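Side-chain contact in SWD1-like protein (Myceliophthora thermophila, PDB 6E29), which probably serves as a subunit of COMPASS, the histone H3K4 methyltransferase complex, to which this part contributes a WD-repeat beta-propeller domain: residues 212-215 / 216-220. Sequence-based numbering, arbitrary orientation.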
loop_
_atom_site.group_PDB
_atom_site.type_symbol
_atom_site.label_atom_id
_atom_site.label_comp_id
_atom_site.label_asym_id
_atom_site.label_seq_id
_atom_site.Cartn_x
_atom_site.Cartn_y
_atom_site.Cartn_z
ATOM N N LYS B 212 -16.915 0.723 9.417
ATOM C CA LYS B 212 -16.188 -0.487 9.808
ATOM C C LYS B 212 -16.379 -1.525 8.716
ATOM O O LYS B 212 -17.493 -2.017 8.520
ATOM C CB LYS B 212 -16.676 -1.022 11.150
ATOM C CG LYS B 212 -16.096 -2.358 11.511
ATOM C CD LYS B 212 -16.689 -2.994 12.789
ATOM C CE LYS B 212 -15.570 -3.437 13.672
ATOM N NZ LYS B 212 -14.740 -2.244 13.980
ATOM N N ILE B 213 -15.294 -1.884 8.009
ATOM C CA ILE B 213 -15.384 -2.858 6.929
ATOM C C ILE B 213 -14.670 -4.169 7.227
ATOM O O ILE B 213 -14.749 -5.089 6.401
ATOM C CB ILE B 213 -14.827 -2.296 5.606
ATOM C CG1 ILE B 213 -13.365 -1.874 5.821
ATOM C CG2 ILE B 213 -15.747 -1.160 5.103
ATOM C CD1 ILE B 213 -12.578 -1.621 4.457
ATOM N N ALA B 214 -13.962 -4.288 8.344
ATOM C CA ALA B 214 -13.261 -5.530 8.630
ATOM C C ALA B 214 -13.292 -5.771 10.129
ATOM O O ALA B 214 -13.591 -4.868 10.936
ATOM C CB ALA B 214 -11.817 -5.483 8.080
ATOM N N SER B 215 -12.974 -6.998 10.524
ATOM C CA SER B 215 -12.908 -7.336 11.939
ATOM C C SER B 215 -11.485 -7.573 12.438
ATOM O O SER B 215 -11.297 -8.275 13.432
ATOM C CB SER B 215 -13.766 -8.560 12.235
ATOM O OG SER B 215 -15.123 -8.184 12.190
ATOM N N GLY B 216 -10.477 -7.037 11.755
ATOM C CA GLY B 216 -9.179 -6.883 12.400
ATOM C C GLY B 216 -8.447 -5.642 11.915
ATOM O O GLY B 216 -9.061 -4.719 11.377
ATOM N N ILE B 217 -7.127 -5.618 12.080
ATOM C CA ILE B 217 -6.293 -4.538 11.558
ATOM C C ILE B 217 -6.283 -4.534 10.029
ATOM O O ILE B 217 -6.060 -5.565 9.360
ATOM C CB ILE B 217 -4.889 -4.682 12.155
ATOM C CG1 ILE B 217 -5.028 -4.532 13.683
ATOM C CG2 ILE B 217 -3.906 -3.745 11.465
ATOM C CD1 ILE B 217 -3.784 -4.877 14.476
ATOM N N ILE B 218 -6.508 -3.360 9.431
ATOM C CA ILE B 218 -6.374 -3.225 7.981
ATOM C C ILE B 218 -4.895 -3.054 7.622
ATOM O O ILE B 218 -4.206 -2.182 8.167
ATOM C CB ILE B 218 -7.231 -2.066 7.460
ATOM C CG1 ILE B 218 -8.737 -2.400 7.670
ATOM C CG2 ILE B 218 -6.978 -1.823 5.976
ATOM C CD1 ILE B 218 -9.708 -1.241 7.293
ATOM N N THR B 219 -4.376 -3.958 6.786
ATOM C CA THR B 219 -2.939 -3.951 6.503
ATOM C C THR B 219 -2.569 -3.414 5.128
ATOM O O THR B 219 -1.474 -2.867 4.965
ATOM C CB THR B 219 -2.332 -5.357 6.679
ATOM O OG1 THR B 219 -3.102 -6.316 5.963
ATOM C CG2 THR B 219 -2.328 -5.730 8.151
ATOM N N THR B 220 -3.459 -3.487 4.166
ATOM C CA THR B 220 -3.174 -3.011 2.827
ATOM C C THR B 220 -4.414 -2.389 2.238
ATOM O O THR B 220 -5.513 -2.946 2.353
ATOM C CB THR B 220 -2.732 -4.166 1.889
ATOM O OG1 THR B 220 -1.417 -4.568 2.245
ATOM C CG2 THR B 220 -2.791 -3.743 0.410
#
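Ile218 reaches back over the bend in the linker to lie against Ile213 and Ala214, at the point where one blade of the seven-bladed WD40 propeller gives way to the next. Residues 213-217 connect the outermost strand of one four-stranded blade, 207-212, to the innermost strand of the following blade, 218-223. The contact is apolar and local. CD1 of Ile218 sits 4.0 Å from CG1 of Ile213 and 4.1 Å from its CD1, and the two side chains cross at about a right angle. In Ile218, CG1 stands opposite the carbonyl carbon and beside the backbone N (chi1 -66°), and an extended second torsion (175°) carries CD1 on to its neighbour. Ala214 adds its methyl alongside the Ile218 side chain, CB lying 4.4 Å from CG1 of Ile218. Val232 touches both isoleucines and Phe242 meets Ile213 from the following blade, while Leu197 of strand 196-201 reaches Ile213 from the preceding one, so the cluster lies at the seam between the two blades. Thr219 and Thr220 then form a classic beta bulge opposite Asn233.

The bend itself is made by Ser215 and Gly216. With a psi of only 22°, Ser215 turns the next amide back toward its own, leaving Ser215 N and Gly216 N just 2.8 Å apart; both are donors, so no hydrogen bond forms between them. The carboxylate of Asp236 accepts a hydrogen bond from Ser215 N through OD2. Gly216 N has no such partner: it is buried without a hydrogen-bond acceptor in the model, 3.5 Å from the carbonyl carbon C of Ala214.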